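Local coordinates for protein cruciferin (Brassica napus, PDB 3KGL) that probably serves as a seed storage protein, a nutrient reservoir of the 11S globulin family built from two cupin domains, at residues W31-P36 and Q205-G210; R47-S52 and P172-S177; F195-N200 and K217-G222; R322-R327 and E399-A404. All blocks are in the same frame, centred on the assembly; numbering follows the deposited sequence.

From the N terminus, the chain opens contact 1 at W31-P36 and contact 2 at R47-S52, on strand 43-50. Contact 2 closes first, when strand 173-180 returns beside strand 43-50 in the N-terminal cupin domain; its loop lies wholly within that of contact 1. Contact 3 opens at F195-N200 before Q205-G210 completes contact 1 and closes at K217-G222, so these loops cross; it ties the end of strand 194-196 to the loop before helix 225-232, and contacts 1 and 3 touch the second subunit. Contact 4 follows in series, pairing strands 324-331 and 394-401 of the C-terminal cupin domain. The domains meet where V176 of contact 2 packs on F400 of contact 4; W31 of contact 1 touches R47.

Contact 1 of 4, residues W31-P36 and Q205-G210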
loop_
_atom_site.group_PDB
_atom_site.type_symbol
_atom_site.label_atom_id
_atom_site.label_comp_id
_atom_site.label_asym_id
_atom_site.label_seq_id
_atom_site.Cartn_x
_atom_site.Cartn_y
_atom_site.Cartn_z
ATOM N N TRP A 31 13.806 -7.215 -19.037
ATOM C CA TRP A 31 12.455 -7.249 -19.602
ATOM C C TRP A 31 11.784 -5.892 -19.563
ATOM O O TRP A 31 12.126 -5.041 -18.748
ATOM C CB TRP A 31 11.587 -8.242 -18.845
ATOM C CG TRP A 31 11.553 -9.608 -19.452
ATOM C CD1 TRP A 31 10.614 -10.089 -20.303
ATOM C CD2 TRP A 31 12.490 -10.674 -19.252
ATOM N NE1 TRP A 31 10.901 -11.383 -20.651
ATOM C CE2 TRP A 31 12.050 -11.765 -20.022
ATOM C CE3 TRP A 31 13.659 -10.810 -18.504
ATOM C CZ2 TRP A 31 12.728 -12.968 -20.065
ATOM C CZ3 TRP A 31 14.336 -12.012 -18.551
ATOM C CH2 TRP A 31 13.867 -13.075 -19.322
ATOM N N ASP A 32 10.807 -5.698 -20.438
ATOM C CA ASP A 32 10.105 -4.429 -20.497
ATOM C C ASP A 32 8.876 -4.373 -19.574
ATOM O O ASP A 32 7.896 -5.106 -19.760
ATOM C CB ASP A 32 9.685 -4.132 -21.925
ATOM C CG ASP A 32 9.209 -2.717 -22.095
ATOM O OD1 ASP A 32 9.479 -1.888 -21.196
ATOM O OD2 ASP A 32 8.573 -2.429 -23.123
ATOM N N HIS A 33 8.918 -3.484 -18.588
ATOM C CA HIS A 33 7.814 -3.377 -17.647
ATOM C C HIS A 33 6.705 -2.478 -18.181
ATOM O O HIS A 33 5.636 -2.400 -17.579
ATOM C CB HIS A 33 8.317 -2.875 -16.293
ATOM C CG HIS A 33 9.256 -1.718 -16.397
ATOM N ND1 HIS A 33 10.597 -1.874 -16.681
ATOM C CD2 HIS A 33 9.047 -0.386 -16.266
ATOM C CE1 HIS A 33 11.172 -0.683 -16.717
ATOM N NE2 HIS A 33 10.256 0.237 -16.470
ATOM N N HIS A 34 6.968 -1.801 -19.301
ATOM C CA HIS A 34 5.962 -0.980 -19.985
ATOM C C HIS A 34 5.066 -1.819 -20.897
ATOM O O HIS A 34 4.127 -1.307 -21.505
ATOM C CB HIS A 34 6.608 0.113 -20.836
ATOM C CG HIS A 34 7.466 1.060 -20.065
ATOM N ND1 HIS A 34 8.821 1.170 -20.280
ATOM C CD2 HIS A 34 7.162 1.954 -19.095
ATOM C CE1 HIS A 34 9.317 2.091 -19.471
ATOM N NE2 HIS A 34 8.332 2.581 -18.741
ATOM N N ALA A 35 5.382 -3.098 -21.031
ATOM C CA ALA A 35 4.495 -3.999 -21.731
ATOM C C ALA A 35 3.183 -4.051 -20.950
ATOM O O ALA A 35 3.193 -4.223 -19.729
ATOM C CB ALA A 35 5.120 -5.386 -21.830
ATOM N N PRO A 36 2.045 -3.886 -21.643
ATOM C CA PRO A 36 0.757 -3.953 -20.943
ATOM C C PRO A 36 0.689 -5.162 -20.029
ATOM O O PRO A 36 0.366 -5.026 -18.865
ATOM C CB PRO A 36 -0.235 -4.078 -22.083
ATOM C CG PRO A 36 0.417 -3.274 -23.180
ATOM C CD PRO A 36 1.878 -3.587 -23.075
ATOM N N GLN A 205 20.255 4.019 -18.612
ATOM C CA GLN A 205 19.033 3.395 -18.099
ATOM C C GLN A 205 18.015 3.208 -19.217
ATOM O O GLN A 205 16.937 3.812 -19.233
ATOM C CB GLN A 205 18.463 4.211 -16.944
ATOM C CG GLN A 205 19.550 4.828 -16.096
ATOM C CD GLN A 205 19.017 5.584 -14.903
ATOM O OE1 GLN A 205 18.587 4.989 -13.916
ATOM N NE2 GLN A 205 19.062 6.906 -14.975
ATOM N N VAL A 206 18.382 2.336 -20.146
ATOM C CA VAL A 206 17.677 2.174 -21.406
ATOM C C VAL A 206 16.309 1.551 -21.209
ATOM O O VAL A 206 15.482 1.568 -22.124
ATOM C CB VAL A 206 18.493 1.285 -22.347
ATOM C CG1 VAL A 206 19.881 1.863 -22.545
ATOM C CG2 VAL A 206 18.605 -0.113 -21.767
ATOM N N TRP A 207 16.086 1.005 -20.014
ATOM C CA TRP A 207 14.831 0.335 -19.661
ATOM C C TRP A 207 13.791 1.306 -19.103
ATOM O O TRP A 207 12.630 0.946 -18.953
ATOM C CB TRP A 207 15.078 -0.809 -18.671
ATOM C CG TRP A 207 15.740 -0.369 -17.395
ATOM C CD1 TRP A 207 15.123 -0.081 -16.214
ATOM C CD2 TRP A 207 17.150 -0.156 -17.172
ATOM N NE1 TRP A 207 16.052 0.290 -15.271
ATOM C CE2 TRP A 207 17.300 0.251 -15.828
ATOM C CE3 TRP A 207 18.290 -0.264 -17.977
ATOM C CZ2 TRP A 207 18.543 0.548 -15.272
ATOM C CZ3 TRP A 207 19.521 0.029 -17.418
ATOM C CH2 TRP A 207 19.637 0.435 -16.077
ATOM N N ILE A 208 14.225 2.529 -18.802
ATOM C CA ILE A 208 13.345 3.642 -18.437
ATOM C C ILE A 208 13.137 4.546 -19.663
ATOM O O ILE A 208 13.988 4.583 -20.547
ATOM C CB ILE A 208 13.968 4.452 -17.281
ATOM C CG1 ILE A 208 14.427 3.520 -16.158
ATOM C CG2 ILE A 208 12.994 5.469 -16.743
ATOM C CD1 ILE A 208 14.882 4.253 -14.931
ATOM N N GLU A 209 12.030 5.284 -19.722
ATOM C CA GLU A 209 11.673 6.056 -20.930
ATOM C C GLU A 209 12.628 7.168 -21.392
ATOM O O GLU A 209 13.341 7.013 -22.388
ATOM C CB GLU A 209 10.254 6.626 -20.829
ATOM C CG GLU A 209 9.179 5.646 -21.266
ATOM C CD GLU A 209 7.776 6.177 -21.053
ATOM O OE1 GLU A 209 7.558 7.401 -21.231
ATOM O OE2 GLU A 209 6.889 5.361 -20.713
ATOM N N GLY A 210 12.619 8.296 -20.697
ATOM C CA GLY A 210 13.311 9.475 -21.192
ATOM C C GLY A 210 14.737 9.660 -20.711
ATOM O O GLY A 210 15.134 10.757 -20.319
#
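H33 and H34 reach across to W207 and E209, joining the type I beta turn D32 to A35 to the turn Q205 to I208 and to E209 just after it, in loops that follow strands 26-30 and 194-196 of the N-terminal cupin domain. The first loop leads to helix 36-41, the second to helix 225-232. No hydrogen bond crosses between them. The van der Waals contacts gather on W207: CE1 of H33 sits 3.1 Å from the carbonyl O of W207, and the same CE1 meets the indole edge, near its plane, 4.0 Å from CD1 of W207. CG of H33 stands between its own backbone N and carbonyl carbon (chi1 45°), and from there the imidazole reaches W207. The imidazole of H34 comes up to the same carbonyl, and a carboxylate oxygen of the poorly ordered E209, OE2, hangs over one face of the ring, 3.7 Å from NE2 of H34. The polar ends of H33 and W207 are held from outside, H33 NE2 by OD1 of N191 and W207 NE1 by the carbonyl O of P192. The first loop contains an Asx turn: H34 N donates to OD1 of D32 over 3.1 Å, approaching from above the carboxylate plane.

Contact 2 of 4, residues R47-S52 and P172-S177; sequences RYIIES and PLVIVS
I175 O is gripped twice by the neighbouring strand: Y48 N donates to it over 2.7 Å, tilted 18° from the carbonyl plane, and the CA-H of R47 leans on the same oxygen, with R47 CA 3.4 Å from I175 O. The return bond, from I175 N to Y48 O, is weak. At the next hydrogen-bonded pair the exchange is firmer in both directions, I50 N to L173 O at 2.8 Å and L173 N to I50 O at 2.9 Å. Strands 43-50 and 173-180 thus run antiparallel in the middle of a sheet of the N-terminal cupin beta-barrel, between strands 26-30 and 65-71. On one face of this pair, CD1 of I50 touches CD1 of I175 at 3.6 Å and also reaches CD2 of L173. F165 of strand 162-166 packs on I50, I175 and Y48, whose ring stacks on that of Y56. On the other face, I49 and V174 run alongside each other, with CG2 of I49 4.0 Å from CG2 of V174. R47 sets its CB against CG2 of V176, and with CG anti to the backbone N (chi1 171°) that carbon meets CG1 of V174, while the guanidinium runs on to a salt bridge with E29.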
loop_
_atom_site.group_PDB
_atom_site.type_symbol
_atom_site.label_atom_id
_atom_site.label_comp_id
_atom_site.label_asym_id
_atom_site.label_seq_id
_atom_site.Cartn_x
_atom_site.Cartn_y
_atom_site.Cartn_z
ATOM N N ARG A 47 17.510 -10.982 -16.178
ATOM C CA ARG A 47 18.332 -12.177 -16.131
ATOM C C ARG A 47 19.766 -11.741 -16.189
ATOM O O ARG A 47 20.154 -11.044 -17.109
ATOM C CB ARG A 47 18.049 -13.087 -17.320
ATOM C CG ARG A 47 19.020 -14.238 -17.430
ATOM C CD ARG A 47 19.147 -14.740 -18.858
ATOM N NE ARG A 47 18.007 -15.546 -19.258
ATOM C CZ ARG A 47 17.212 -15.269 -20.280
ATOM N NH1 ARG A 47 17.428 -14.204 -21.036
ATOM N NH2 ARG A 47 16.196 -16.073 -20.548
ATOM N N TYR A 48 20.546 -12.124 -15.187
ATOM C CA TYR A 48 21.984 -11.958 -15.250
ATOM C C TYR A 48 22.524 -13.172 -15.966
ATOM O O TYR A 48 22.205 -14.299 -15.577
ATOM C CB TYR A 48 22.597 -11.939 -13.854
ATOM C CG TYR A 48 22.104 -10.852 -12.932
ATOM C CD1 TYR A 48 21.652 -9.637 -13.429
ATOM C CD2 TYR A 48 22.130 -11.031 -11.556
ATOM C CE1 TYR A 48 21.215 -8.636 -12.581
ATOM C CE2 TYR A 48 21.701 -10.042 -10.705
ATOM C CZ TYR A 48 21.246 -8.844 -11.217
ATOM O OH TYR A 48 20.821 -7.860 -10.356
ATOM N N ILE A 49 23.333 -12.967 -17.006
ATOM C CA ILE A 49 24.093 -14.083 -17.582
ATOM C C ILE A 49 25.592 -13.916 -17.413
ATOM O O ILE A 49 26.231 -13.235 -18.222
ATOM C CB ILE A 49 23.848 -14.281 -19.068
ATOM C CG1 ILE A 49 22.375 -14.079 -19.410
ATOM C CG2 ILE A 49 24.284 -15.650 -19.421
ATOM C CD1 ILE A 49 21.958 -14.719 -20.709
ATOM N N ILE A 50 26.146 -14.556 -16.381
ATOM C CA ILE A 50 27.526 -14.297 -15.970
ATOM C C ILE A 50 28.519 -15.347 -16.473
ATOM O O ILE A 50 28.359 -16.544 -16.222
ATOM C CB ILE A 50 27.647 -14.141 -14.443
ATOM C CG1 ILE A 50 26.561 -13.198 -13.926
ATOM C CG2 ILE A 50 29.019 -13.601 -14.090
ATOM C CD1 ILE A 50 26.227 -13.401 -12.481
ATOM N N GLU A 51 29.548 -14.880 -17.181
ATOM C CA GLU A 51 30.538 -15.760 -17.796
ATOM C C GLU A 51 31.512 -16.280 -16.758
ATOM O O GLU A 51 31.298 -16.097 -15.568
ATOM C CB GLU A 51 31.291 -15.033 -18.915
ATOM C CG GLU A 51 30.488 -14.845 -20.192
ATOM C CD GLU A 51 29.940 -16.163 -20.747
ATOM O OE1 GLU A 51 30.281 -17.242 -20.201
ATOM O OE2 GLU A 51 29.169 -16.119 -21.736
ATOM N N SER A 52 32.584 -16.928 -17.198
ATOM C CA SER A 52 33.524 -17.488 -16.240
ATOM C C SER A 52 34.564 -16.459 -15.814
ATOM O O SER A 52 34.990 -15.630 -16.624
ATOM C CB SER A 52 34.177 -18.740 -16.793
ATOM O OG SER A 52 34.244 -19.728 -15.781
ATOM N N PRO A 172 28.418 -21.085 -17.769
ATOM C CA PRO A 172 27.815 -19.800 -17.406
ATOM C C PRO A 172 26.863 -19.910 -16.216
ATOM O O PRO A 172 26.091 -20.864 -16.092
ATOM C CB PRO A 172 27.032 -19.415 -18.667
ATOM C CG PRO A 172 27.668 -20.181 -19.772
ATOM C CD PRO A 172 28.112 -21.469 -19.156
ATOM N N LEU A 173 26.931 -18.918 -15.342
ATOM C CA LEU A 173 26.024 -18.818 -14.208
ATOM C C LEU A 173 24.858 -17.915 -14.575
ATOM O O LEU A 173 25.058 -16.764 -14.975
ATOM C CB LEU A 173 26.762 -18.237 -13.004
ATOM C CG LEU A 173 25.907 -17.741 -11.846
ATOM C CD1 LEU A 173 25.244 -18.900 -11.117
ATOM C CD2 LEU A 173 26.782 -16.935 -10.932
ATOM N N VAL A 174 23.640 -18.432 -14.448
ATOM C CA VAL A 174 22.461 -17.683 -14.858
ATOM C C VAL A 174 21.559 -17.430 -13.670
ATOM O O VAL A 174 20.937 -18.349 -13.150
ATOM C CB VAL A 174 21.650 -18.420 -15.950
ATOM C CG1 VAL A 174 20.329 -17.741 -16.149
ATOM C CG2 VAL A 174 22.405 -18.443 -17.257
ATOM N N ILE A 175 21.500 -16.180 -13.228
ATOM C CA ILE A 175 20.522 -15.813 -12.225
ATOM C C ILE A 175 19.355 -15.098 -12.918
ATOM O O ILE A 175 19.554 -14.308 -13.846
ATOM C CB ILE A 175 21.107 -14.948 -11.056
ATOM C CG1 ILE A 175 22.271 -15.651 -10.356
ATOM C CG2 ILE A 175 20.038 -14.685 -10.005
ATOM C CD1 ILE A 175 23.633 -15.144 -10.756
ATOM N N VAL A 176 18.143 -15.415 -12.465
ATOM C CA VAL A 176 16.916 -14.799 -12.936
ATOM C C VAL A 176 16.210 -14.132 -11.738
ATOM O O VAL A 176 16.188 -14.703 -10.646
ATOM C CB VAL A 176 16.060 -15.868 -13.627
ATOM C CG1 VAL A 176 14.641 -15.889 -13.096
ATOM C CG2 VAL A 176 16.114 -15.672 -15.140
ATOM N N SER A 177 15.677 -12.917 -11.928
ATOM C CA SER A 177 15.203 -12.074 -10.811
ATOM C C SER A 177 13.887 -11.352 -11.090
ATOM O O SER A 177 13.717 -10.770 -12.159
ATOM C CB SER A 177 16.239 -10.993 -10.452
ATOM O OG SER A 177 17.417 -11.517 -9.865
#

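Contact 3 of 4, residues F195-N200 and K217-G222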
loop_
_atom_site.group_PDB
_atom_site.type_symbol
_atom_site.label_atom_id
_atom_site.label_comp_id
_atom_site.label_asym_id
_atom_site.label_seq_id
_atom_site.Cartn_x
_atom_site.Cartn_y
_atom_site.Cartn_z
ATOM N N PHE A 195 21.022 0.497 -8.164
ATOM C CA PHE A 195 21.978 1.489 -7.724
ATOM C C PHE A 195 23.322 0.819 -7.724
ATOM O O PHE A 195 23.570 -0.106 -6.945
ATOM C CB PHE A 195 21.628 2.026 -6.346
ATOM C CG PHE A 195 20.493 3.012 -6.356
ATOM C CD1 PHE A 195 20.736 4.371 -6.285
ATOM C CD2 PHE A 195 19.184 2.578 -6.440
ATOM C CE1 PHE A 195 19.698 5.268 -6.281
ATOM C CE2 PHE A 195 18.147 3.480 -6.431
ATOM C CZ PHE A 195 18.406 4.824 -6.352
ATOM N N TYR A 196 24.180 1.283 -8.624
ATOM C CA TYR A 196 25.457 0.643 -8.866
ATOM C C TYR A 196 26.555 1.233 -7.996
ATOM O O TYR A 196 26.833 2.431 -8.040
ATOM C CB TYR A 196 25.795 0.750 -10.352
ATOM C CG TYR A 196 24.937 -0.151 -11.206
ATOM C CD1 TYR A 196 25.012 -1.527 -11.066
ATOM C CD2 TYR A 196 24.042 0.366 -12.133
ATOM C CE1 TYR A 196 24.237 -2.367 -11.829
ATOM C CE2 TYR A 196 23.246 -0.480 -12.901
ATOM C CZ TYR A 196 23.357 -1.847 -12.744
ATOM O OH TYR A 196 22.598 -2.723 -13.489
ATOM N N LEU A 197 27.182 0.384 -7.198
ATOM C CA LEU A 197 28.262 0.834 -6.324
ATOM C C LEU A 197 29.636 1.002 -7.025
ATOM O O LEU A 197 30.472 1.794 -6.594
ATOM C CB LEU A 197 28.387 -0.123 -5.136
ATOM C CG LEU A 197 27.551 0.135 -3.887
ATOM C CD1 LEU A 197 26.190 0.615 -4.304
ATOM C CD2 LEU A 197 27.454 -1.129 -3.040
ATOM N N ALA A 198 29.872 0.260 -8.100
ATOM C CA ALA A 198 31.202 0.229 -8.696
ATOM C C ALA A 198 31.148 0.324 -10.202
ATOM O O ALA A 198 31.740 1.228 -10.810
ATOM C CB ALA A 198 31.912 -1.037 -8.302
ATOM N N GLY A 199 30.449 -0.637 -10.795
ATOM C CA GLY A 199 30.342 -0.731 -12.235
ATOM C C GLY A 199 29.841 0.533 -12.900
ATOM O O GLY A 199 28.958 1.235 -12.394
ATOM N N ASN A 200 30.426 0.823 -14.054
ATOM C CA ASN A 200 29.908 1.856 -14.925
ATOM C C ASN A 200 28.951 1.194 -15.926
ATOM O O ASN A 200 29.165 0.060 -16.350
ATOM C CB ASN A 200 31.067 2.553 -15.647
ATOM C CG ASN A 200 30.788 4.012 -15.922
ATOM O OD1 ASN A 200 30.081 4.664 -15.161
ATOM N ND2 ASN A 200 31.348 4.539 -17.010
ATOM N N LYS A 217 26.567 6.058 -14.305
ATOM C CA LYS A 217 27.742 5.889 -13.486
ATOM C C LYS A 217 27.363 5.275 -12.132
ATOM O O LYS A 217 26.192 5.239 -11.770
ATOM C CB LYS A 217 28.415 7.243 -13.320
ATOM C CG LYS A 217 28.245 8.154 -14.540
ATOM C CD LYS A 217 26.834 8.729 -14.599
ATOM C CE LYS A 217 26.703 9.840 -15.606
ATOM N NZ LYS A 217 27.183 9.412 -16.940
ATOM N N ASN A 218 28.353 4.767 -11.404
ATOM C CA ASN A 218 28.127 4.311 -10.040
ATOM C C ASN A 218 27.812 5.471 -9.118
ATOM O O ASN A 218 27.926 6.640 -9.499
ATOM C CB ASN A 218 29.332 3.531 -9.497
ATOM C CG ASN A 218 30.586 4.382 -9.392
ATOM O OD1 ASN A 218 30.543 5.511 -8.902
ATOM N ND2 ASN A 218 31.715 3.839 -9.855
ATOM N N ILE A 219 27.419 5.138 -7.899
ATOM C CA ILE A 219 27.029 6.147 -6.925
ATOM C C ILE A 219 28.174 7.098 -6.618
ATOM O O ILE A 219 27.982 8.318 -6.605
ATOM C CB ILE A 219 26.556 5.501 -5.636
ATOM C CG1 ILE A 219 25.195 4.859 -5.850
ATOM C CG2 ILE A 219 26.476 6.518 -4.536
ATOM C CD1 ILE A 219 24.787 4.007 -4.689
ATOM N N LEU A 220 29.363 6.536 -6.396
ATOM C CA LEU A 220 30.580 7.315 -6.117
ATOM C C LEU A 220 30.886 8.401 -7.148
ATOM O O LEU A 220 31.382 9.456 -6.792
ATOM C CB LEU A 220 31.784 6.392 -5.951
ATOM C CG LEU A 220 31.956 5.706 -4.589
ATOM C CD1 LEU A 220 30.719 5.825 -3.713
ATOM C CD2 LEU A 220 32.352 4.243 -4.751
ATOM N N ASN A 221 30.582 8.150 -8.416
ATOM C CA ASN A 221 30.802 9.142 -9.462
ATOM C C ASN A 221 30.096 10.481 -9.226
ATOM O O ASN A 221 30.471 11.507 -9.789
ATOM C CB ASN A 221 30.371 8.583 -10.816
ATOM C CG ASN A 221 30.565 9.581 -11.946
ATOM O OD1 ASN A 221 29.597 10.180 -12.434
ATOM N ND2 ASN A 221 31.820 9.777 -12.362
ATOM N N GLY A 222 29.069 10.471 -8.393
ATOM C CA GLY A 222 28.215 11.636 -8.253
ATOM C C GLY A 222 28.717 12.617 -7.220
ATOM O O GLY A 222 28.213 13.730 -7.107
HETATM O O HOH W 1 24.464 3.935 -10.569
HETATM O O HOH W 2 30.897 5.482 -12.525
#
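Y196 and I219 join the two backbones: I219 N donates to Y196 O over 2.8 Å, nearly along the C=O axis. Beyond this bond the chain of F195-N200 leaves its strand, while K217-G222 turns into a short 3-10 segment. Among the side chains, N218 does most of the polar work. Its CG stands between its own backbone N and carbonyl carbon (chi1 64°), and ND2 points almost straight at A198 O, 2.8 Å away and in the plane of the N218 amide; N244 donates to that same oxygen from outside. Further along, OD1 of N200 comes up against K217, 3.1 Å from its CA, and takes a hydrogen bond from water 2, which in turn accepts from N218 N. The apolar half is carried by I219, whose CD1 lies 3.7 Å from CD1 of L197 and also touches CB of F195; L197 and I219 extend together. Y430 of the second subunit bonds to L197 O and packs on L220, which places the contact at a subunit interface. Just ahead of the 3-10 segment 220-222, N221 N donates to OD1 of N218 at 2.7 Å and, weakly, to N218 O, which fits an Asx motif.

Contact 4 of 4, residues R322-R327 and E399-A404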
loop_
_atom_site.group_PDB
_atom_site.type_symbol
_atom_site.label_atom_id
_atom_site.label_comp_id
_atom_site.label_asym_id
_atom_site.label_seq_id
_atom_site.Cartn_x
_atom_site.Cartn_y
_atom_site.Cartn_z
ATOM N N ARG A 322 6.665 -9.351 0.677
ATOM C CA ARG A 322 5.405 -9.520 -0.036
ATOM C C ARG A 322 5.650 -10.276 -1.366
ATOM O O ARG A 322 5.145 -9.883 -2.424
ATOM C CB ARG A 322 4.725 -8.160 -0.278
ATOM C CG ARG A 322 4.081 -7.492 0.947
ATOM C CD ARG A 322 3.433 -6.120 0.582
ATOM N NE ARG A 322 2.542 -6.162 -0.591
ATOM C CZ ARG A 322 1.964 -5.098 -1.159
ATOM N NH1 ARG A 322 2.168 -3.877 -0.678
ATOM N NH2 ARG A 322 1.173 -5.256 -2.219
ATOM N N LEU A 323 6.442 -11.349 -1.292
ATOM C CA LEU A 323 6.797 -12.176 -2.456
ATOM C C LEU A 323 6.866 -13.671 -2.109
ATOM O O LEU A 323 7.064 -14.050 -0.956
ATOM C CB LEU A 323 8.110 -11.721 -3.112
ATOM C CG LEU A 323 8.092 -10.410 -3.904
ATOM C CD1 LEU A 323 9.454 -10.067 -4.440
ATOM C CD2 LEU A 323 7.121 -10.520 -5.040
ATOM N N SER A 324 6.707 -14.504 -3.132
ATOM C CA SER A 324 6.403 -15.924 -2.983
ATOM C C SER A 324 6.974 -16.596 -4.228
ATOM O O SER A 324 7.049 -15.965 -5.283
ATOM C CB SER A 324 4.868 -16.111 -2.897
ATOM O OG SER A 324 4.446 -17.456 -3.050
ATOM N N ALA A 325 7.403 -17.850 -4.129
ATOM C CA ALA A 325 7.884 -18.538 -5.325
ATOM C C ALA A 325 7.358 -19.963 -5.425
ATOM O O ALA A 325 6.939 -20.552 -4.424
ATOM C CB ALA A 325 9.411 -18.505 -5.407
ATOM N N LEU A 326 7.375 -20.490 -6.652
ATOM C CA LEU A 326 6.918 -21.849 -6.957
ATOM C C LEU A 326 7.771 -22.488 -8.066
ATOM O O LEU A 326 7.709 -22.064 -9.217
ATOM C CB LEU A 326 5.435 -21.841 -7.368
ATOM C CG LEU A 326 4.744 -23.184 -7.641
ATOM C CD1 LEU A 326 3.239 -23.021 -7.771
ATOM C CD2 LEU A 326 5.295 -23.850 -8.882
ATOM N N ARG A 327 8.550 -23.510 -7.720
ATOM C CA ARG A 327 9.350 -24.238 -8.699
ATOM C C ARG A 327 8.705 -25.572 -9.037
ATOM O O ARG A 327 8.195 -26.260 -8.155
ATOM C CB ARG A 327 10.775 -24.450 -8.184
ATOM C CG ARG A 327 11.547 -25.567 -8.874
ATOM C CD ARG A 327 11.956 -25.214 -10.270
ATOM N NE ARG A 327 13.276 -25.749 -10.593
ATOM C CZ ARG A 327 13.943 -25.499 -11.721
ATOM N NH1 ARG A 327 13.417 -24.728 -12.666
ATOM N NH2 ARG A 327 15.150 -26.015 -11.908
ATOM N N GLU A 399 7.770 -19.916 -10.976
ATOM C CA GLU A 399 6.784 -18.827 -10.838
ATOM C C GLU A 399 7.155 -17.893 -9.679
ATOM O O GLU A 399 7.481 -18.353 -8.593
ATOM C CB GLU A 399 5.381 -19.372 -10.563
ATOM C CG GLU A 399 4.849 -20.406 -11.549
ATOM C CD GLU A 399 3.457 -20.927 -11.166
ATOM O OE1 GLU A 399 2.651 -20.150 -10.598
ATOM O OE2 GLU A 399 3.163 -22.115 -11.441
ATOM N N PHE A 400 7.095 -16.585 -9.909
ATOM C CA PHE A 400 7.229 -15.602 -8.835
ATOM C C PHE A 400 5.886 -14.929 -8.572
ATOM O O PHE A 400 5.406 -14.169 -9.403
ATOM C CB PHE A 400 8.244 -14.519 -9.194
ATOM C CG PHE A 400 9.661 -14.998 -9.248
ATOM C CD1 PHE A 400 10.349 -15.311 -8.090
ATOM C CD2 PHE A 400 10.317 -15.114 -10.453
ATOM C CE1 PHE A 400 11.666 -15.742 -8.137
ATOM C CE2 PHE A 400 11.632 -15.542 -10.504
ATOM C CZ PHE A 400 12.305 -15.856 -9.344
ATOM N N LYS A 401 5.292 -15.193 -7.413
ATOM C CA LYS A 401 3.995 -14.608 -7.060
ATOM C C LYS A 401 4.137 -13.345 -6.192
ATOM O O LYS A 401 5.107 -13.205 -5.456
ATOM C CB LYS A 401 3.125 -15.662 -6.379
ATOM C CG LYS A 401 3.233 -17.008 -7.065
ATOM C CD LYS A 401 1.980 -17.853 -6.913
ATOM C CE LYS A 401 2.061 -19.055 -7.818
ATOM N NZ LYS A 401 0.920 -19.969 -7.654
ATOM N N THR A 402 3.181 -12.421 -6.289
ATOM C CA THR A 402 3.280 -11.155 -5.549
ATOM C C THR A 402 2.491 -11.159 -4.251
ATOM O O THR A 402 1.787 -10.199 -3.937
ATOM C CB THR A 402 2.833 -9.951 -6.380
ATOM O OG1 THR A 402 1.569 -10.240 -6.990
ATOM C CG2 THR A 402 3.856 -9.656 -7.444
ATOM N N ASN A 403 2.621 -12.249 -3.510
ATOM C CA ASN A 403 2.109 -12.327 -2.163
ATOM C C ASN A 403 3.092 -13.144 -1.355
ATOM O O ASN A 403 3.561 -14.175 -1.825
ATOM C CB ASN A 403 0.719 -12.982 -2.137
ATOM C CG ASN A 403 -0.087 -12.593 -0.900
ATOM O OD1 ASN A 403 0.289 -12.907 0.233
ATOM N ND2 ASN A 403 -1.188 -11.881 -1.116
ATOM N N ALA A 404 3.415 -12.690 -0.151
ATOM C CA ALA A 404 4.280 -13.473 0.725
ATOM C C ALA A 404 3.819 -14.934 0.818
ATOM O O ALA A 404 4.639 -15.856 0.777
ATOM C CB ALA A 404 4.357 -12.841 2.104
#
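E399 pairs with L326 through two backbone bonds, its N donating to L326 O over 2.8 Å and its O accepting from L326 N over 2.9 Å. The two side chains leave the sheet in company, L326 with CG anti to its backbone N (chi1 -176°), and OE2 of E399 rests 3.8 Å from CD2 of L326; this carboxylate oxygen also accepts from W397 NE1. At F400 the ring leaves by the opposite face of the sheet. Its CD1 is 4.3 Å from CB of A325, and it packs beyond the pair on L66, F68, V176 and V178 of the N-terminal cupin domain. K401 returns to the face of E399 and L326. Its N donates to S324 O at 2.9 Å from 42° above the carbonyl plane, while S324 N gives a weak bond back to K401 O. The extended lysine chain passes across L326 and ends in a salt bridge, NZ 3.4 Å from OE1 of E399; NZ also bonds to N341. At T402 the strand has ended. CD2 of L323 touches CA of T402, and OG1 of T402 bonds to the backbone N of N345 and to OE1 of Q187 of the third subunit. N403, whose amide is tied to N343, leads on to A404, where CA makes a CA-H...O contact of 3.3 Å with L323 O. Strands 324-331 and 394-401 are central antiparallel neighbours in the C-terminal beta-barrel of a bicupin.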